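Local coordinates for protein aspartokinase (Clostridium acetobutylicum, PDB 3TVI) that probably catalyses the ATP-dependent phosphorylation of the beta-carboxyl group of aspartate, an early step in making threonine, methionine and lysine, at residues B[68-79]-B[96-104]. Numbering follows the deposited sequence.
Sequences FDDVFKLISQRY and LEKVKKNIE
Phe68, Phe72 and Leu96 carry a near-antiparallel helix-helix packing within the amino acid kinase domain, where helices 69-85 and 92-104 form a helical hairpin beside the helices 51-63 and 109-127. The segment axes approach to 11.0 Å at 153°, with the Phe72 ring lying between them and that of Phe68 closing one end. Phe72, with CG anti to the backbone N (chi1 -154°), lays its ring against helix 92-104, where Lys100 CB covers one face in a CH-pi contact, 3.7 Å from the Phe72 centroid, and Val99 CG1 meets the edge. Phe68, at the N-cap position, turns the edge of its ring to the backbone, with CZ 3.6 Å from Lys100 O; Ile103 CG2 and Glu104 CB approach the same ring obliquely. At the other end Leu96 is a knob in the hole formed by Phe72, Ile75, Ser76 and Tyr79, its CD1 3.8 Å from Ser76 CB. Tyr79 continues to helix 109-127, its hydroxyl hydrogen-bonded to Gly116 O and its side chain about 7 Å from those of Thr52 and Glu117, predicted to bind substrate. Past the rings, the extended Lys100 chain carries NZ to Asp69 OD2, a salt bridge of 3.1 Å. Lys100 therefore does two jobs, packing methylenes on the phenyl rings and pairing with a carboxylate, so apolar packing chiefly joins the hairpin, with a single salt bridge across its solvent-facing side.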
loop_
_atom_site.group_PDB
_atom_site.type_symbol
_atom_site.label_atom_id
_atom_site.label_comp_id
_atom_site.label_asym_id
_atom_site.label_seq_id
_atom_site.Cartn_x
_atom_site.Cartn_y
_atom_site.Cartn_z
ATOM N N PHE B 68 -26.043 42.915 -19.689
ATOM C CA PHE B 68 -25.513 41.720 -20.346
ATOM C C PHE B 68 -26.356 41.400 -21.573
ATOM O O PHE B 68 -26.578 40.240 -21.908
ATOM C CB PHE B 68 -25.480 40.537 -19.375
ATOM C CG PHE B 68 -26.734 40.383 -18.577
ATOM C CD1 PHE B 68 -27.771 39.592 -19.030
ATOM C CD2 PHE B 68 -26.884 41.052 -17.378
ATOM C CE1 PHE B 68 -28.937 39.461 -18.291
ATOM C CE2 PHE B 68 -28.040 40.928 -16.634
ATOM C CZ PHE B 68 -29.071 40.132 -17.088
ATOM N N ASP B 69 -26.803 42.445 -22.261
ATOM C CA ASP B 69 -27.770 42.284 -23.342
ATOM C C ASP B 69 -27.190 41.477 -24.498
ATOM O O ASP B 69 -27.863 40.597 -25.027
ATOM C CB ASP B 69 -28.287 43.650 -23.802
ATOM C CG ASP B 69 -29.021 44.387 -22.694
ATOM O OD1 ASP B 69 -29.755 45.354 -22.980
ATOM O OD2 ASP B 69 -28.865 43.985 -21.520
ATOM N N ASP B 70 -25.939 41.754 -24.858
ATOM C CA ASP B 70 -25.241 40.990 -25.896
ATOM C C ASP B 70 -25.194 39.493 -25.571
ATOM O O ASP B 70 -25.365 38.668 -26.463
ATOM C CB ASP B 70 -23.817 41.529 -26.115
ATOM C CG ASP B 70 -22.866 41.188 -24.962
ATOM O OD1 ASP B 70 -23.109 41.654 -23.825
ATOM O OD2 ASP B 70 -21.874 40.454 -25.193
ATOM N N VAL B 71 -24.979 39.157 -24.295
ATOM C CA VAL B 71 -24.886 37.761 -23.848
ATOM C C VAL B 71 -26.250 37.083 -23.882
ATOM O O VAL B 71 -26.414 36.014 -24.462
ATOM C CB VAL B 71 -24.333 37.656 -22.407
ATOM C CG1 VAL B 71 -24.374 36.222 -21.909
ATOM C CG2 VAL B 71 -22.914 38.195 -22.330
ATOM N N PHE B 72 -27.233 37.721 -23.266
ATOM C CA PHE B 72 -28.564 37.146 -23.172
ATOM C C PHE B 72 -29.249 36.976 -24.530
ATOM O O PHE B 72 -30.198 36.191 -24.641
ATOM C CB PHE B 72 -29.444 37.987 -22.251
ATOM C CG PHE B 72 -30.552 37.211 -21.608
ATOM C CD1 PHE B 72 -30.289 36.368 -20.534
ATOM C CD2 PHE B 72 -31.849 37.315 -22.070
ATOM C CE1 PHE B 72 -31.302 35.646 -19.933
ATOM C CE2 PHE B 72 -32.868 36.595 -21.475
ATOM C CZ PHE B 72 -32.594 35.760 -20.405
ATOM N N LYS B 73 -28.793 37.711 -25.551
ATOM C CA LYS B 73 -29.256 37.472 -26.919
ATOM C C LYS B 73 -29.077 35.996 -27.229
ATOM O O LYS B 73 -30.033 35.290 -27.546
ATOM C CB LYS B 73 -28.463 38.298 -27.930
ATOM C CG LYS B 73 -28.858 39.760 -27.985
ATOM C CD LYS B 73 -29.734 40.093 -29.188
ATOM C CE LYS B 73 -28.920 40.248 -30.469
ATOM N NZ LYS B 73 -29.666 40.973 -31.538
ATOM N N LEU B 74 -27.840 35.536 -27.084
ATOM C CA LEU B 74 -27.470 34.186 -27.465
ATOM C C LEU B 74 -28.284 33.149 -26.708
ATOM O O LEU B 74 -28.640 32.110 -27.269
ATOM C CB LEU B 74 -25.980 33.958 -27.237
ATOM C CG LEU B 74 -25.065 34.812 -28.112
ATOM C CD1 LEU B 74 -23.602 34.622 -27.732
ATOM C CD2 LEU B 74 -25.297 34.475 -29.575
ATOM N N ILE B 75 -28.598 33.431 -25.448
ATOM C CA ILE B 75 -29.389 32.497 -24.665
ATOM C C ILE B 75 -30.787 32.423 -25.249
ATOM O O ILE B 75 -31.265 31.350 -25.608
ATOM C CB ILE B 75 -29.466 32.887 -23.186
ATOM C CG1 ILE B 75 -28.096 32.708 -22.533
ATOM C CG2 ILE B 75 -30.491 32.022 -22.482
ATOM C CD1 ILE B 75 -28.006 33.224 -21.114
ATOM N N SER B 76 -31.438 33.571 -25.367
ATOM C CA SER B 76 -32.796 33.590 -25.890
ATOM C C SER B 76 -32.759 33.065 -27.316
ATOM O O SER B 76 -33.623 32.295 -27.722
ATOM C CB SER B 76 -33.390 34.993 -25.845
ATOM O OG SER B 76 -32.834 35.790 -26.873
ATOM N N GLN B 77 -31.734 33.465 -28.059
ATOM C CA GLN B 77 -31.537 32.966 -29.407
ATOM C C GLN B 77 -31.502 31.444 -29.413
ATOM O O GLN B 77 -32.166 30.809 -30.231
ATOM C CB GLN B 77 -30.248 33.522 -29.987
ATOM C CG GLN B 77 -29.929 33.034 -31.384
ATOM C CD GLN B 77 -28.891 33.902 -32.068
ATOM O OE1 GLN B 77 -28.767 35.102 -31.776
ATOM N NE2 GLN B 77 -28.136 33.300 -32.989
ATOM N N ARG B 78 -30.739 30.870 -28.485
ATOM C CA ARG B 78 -30.636 29.421 -28.361
ATOM C C ARG B 78 -31.988 28.793 -28.089
ATOM O O ARG B 78 -32.365 27.810 -28.730
ATOM C CB ARG B 78 -29.691 29.052 -27.220
ATOM C CG ARG B 78 -29.294 27.586 -27.168
ATOM C CD ARG B 78 -28.173 27.292 -28.142
ATOM N NE ARG B 78 -27.449 26.101 -27.733
ATOM C CZ ARG B 78 -27.835 24.858 -27.977
ATOM N NH1 ARG B 78 -28.950 24.606 -28.651
ATOM N NH2 ARG B 78 -27.089 23.856 -27.548
ATOM N N TYR B 79 -32.708 29.361 -27.129
ATOM C CA TYR B 79 -33.978 28.798 -26.698
ATOM C C TYR B 79 -35.155 29.120 -27.630
ATOM O O TYR B 79 -36.114 28.352 -27.686
ATOM C CB TYR B 79 -34.311 29.243 -25.274
ATOM C CG TYR B 79 -33.651 28.413 -24.198
ATOM C CD1 TYR B 79 -32.455 28.813 -23.610
ATOM C CD2 TYR B 79 -34.227 27.229 -23.758
ATOM C CE1 TYR B 79 -31.851 28.052 -22.619
ATOM C CE2 TYR B 79 -33.628 26.464 -22.764
ATOM C CZ TYR B 79 -32.443 26.881 -22.201
ATOM O OH TYR B 79 -31.849 26.130 -21.222
ATOM N N LEU B 96 -37.891 33.656 -20.642
ATOM C CA LEU B 96 -36.599 34.312 -20.828
ATOM C C LEU B 96 -36.612 35.734 -20.257
ATOM O O LEU B 96 -35.838 36.056 -19.353
ATOM C CB LEU B 96 -36.234 34.347 -22.305
ATOM C CG LEU B 96 -35.921 32.975 -22.899
ATOM C CD1 LEU B 96 -36.261 32.944 -24.379
ATOM C CD2 LEU B 96 -34.462 32.601 -22.661
ATOM N N GLU B 97 -37.513 36.568 -20.766
ATOM C CA GLU B 97 -37.618 37.972 -20.343
ATOM C C GLU B 97 -37.657 38.121 -18.821
ATOM O O GLU B 97 -37.045 39.032 -18.275
ATOM C CB GLU B 97 -38.849 38.640 -20.973
ATOM N N LYS B 98 -38.362 37.218 -18.144
ATOM C CA LYS B 98 -38.464 37.245 -16.677
ATOM C C LYS B 98 -37.141 36.860 -16.015
ATOM O O LYS B 98 -36.726 37.473 -15.028
ATOM C CB LYS B 98 -39.588 36.315 -16.210
ATOM C CG LYS B 98 -39.745 36.209 -14.701
ATOM C CD LYS B 98 -41.209 36.179 -14.280
ATOM C CE LYS B 98 -41.969 35.003 -14.867
ATOM N NZ LYS B 98 -43.374 34.978 -14.380
ATOM N N VAL B 99 -36.486 35.849 -16.570
ATOM C CA VAL B 99 -35.174 35.444 -16.097
ATOM C C VAL B 99 -34.180 36.587 -16.244
ATOM O O VAL B 99 -33.453 36.901 -15.294
ATOM C CB VAL B 99 -34.648 34.201 -16.841
ATOM C CG1 VAL B 99 -33.127 34.164 -16.810
ATOM C CG2 VAL B 99 -35.245 32.945 -16.228
ATOM N N LYS B 100 -34.145 37.217 -17.418
ATOM C CA LYS B 100 -33.196 38.299 -17.624
ATOM C C LYS B 100 -33.359 39.309 -16.501
ATOM O O LYS B 100 -32.402 39.646 -15.806
ATOM C CB LYS B 100 -33.385 38.980 -18.976
ATOM C CG LYS B 100 -32.570 40.258 -19.111
ATOM C CD LYS B 100 -32.353 40.680 -20.553
ATOM C CE LYS B 100 -31.658 42.034 -20.611
ATOM N NZ LYS B 100 -31.665 42.621 -21.979
ATOM N N LYS B 101 -34.591 39.754 -16.302
ATOM C CA LYS B 101 -34.875 40.782 -15.311
ATOM C C LYS B 101 -34.395 40.360 -13.926
ATOM O O LYS B 101 -33.568 41.051 -13.324
ATOM C CB LYS B 101 -36.365 41.135 -15.310
ATOM C CG LYS B 101 -36.713 42.266 -16.272
ATOM C CD LYS B 101 -36.219 42.015 -17.703
ATOM C CE LYS B 101 -35.855 43.298 -18.443
ATOM N NZ LYS B 101 -34.972 43.065 -19.625
ATOM N N ASN B 102 -34.883 39.216 -13.447
ATOM C CA ASN B 102 -34.456 38.674 -12.153
ATOM C C ASN B 102 -32.951 38.785 -11.929
ATOM O O ASN B 102 -32.504 39.183 -10.849
ATOM C CB ASN B 102 -34.847 37.200 -12.023
ATOM C CG ASN B 102 -36.332 36.998 -11.838
ATOM O OD1 ASN B 102 -36.961 36.279 -12.610
ATOM N ND2 ASN B 102 -36.901 37.626 -10.815
ATOM N N ILE B 103 -32.181 38.423 -12.953
ATOM C CA ILE B 103 -30.720 38.439 -12.870
ATOM C C ILE B 103 -30.202 39.864 -12.705
ATOM O O ILE B 103 -29.437 40.143 -11.779
ATOM C CB ILE B 103 -30.068 37.775 -14.105
ATOM C CG1 ILE B 103 -30.318 36.273 -14.091
ATOM C CG2 ILE B 103 -28.566 38.012 -14.140
ATOM C CD1 ILE B 103 -29.510 35.528 -15.127
ATOM N N GLU B 104 -30.628 40.764 -13.587
ATOM C CA GLU B 104 -30.178 42.156 -13.503
ATOM C C GLU B 104 -30.816 42.945 -12.343
ATOM O O GLU B 104 -30.432 44.092 -12.093
ATOM C CB GLU B 104 -30.347 42.885 -14.841
ATOM C CG GLU B 104 -31.769 43.076 -15.328
ATOM C CD GLU B 104 -31.818 43.576 -16.766
ATOM O OE1 GLU B 104 -30.740 43.707 -17.400
ATOM O OE2 GLU B 104 -32.938 43.836 -17.266
#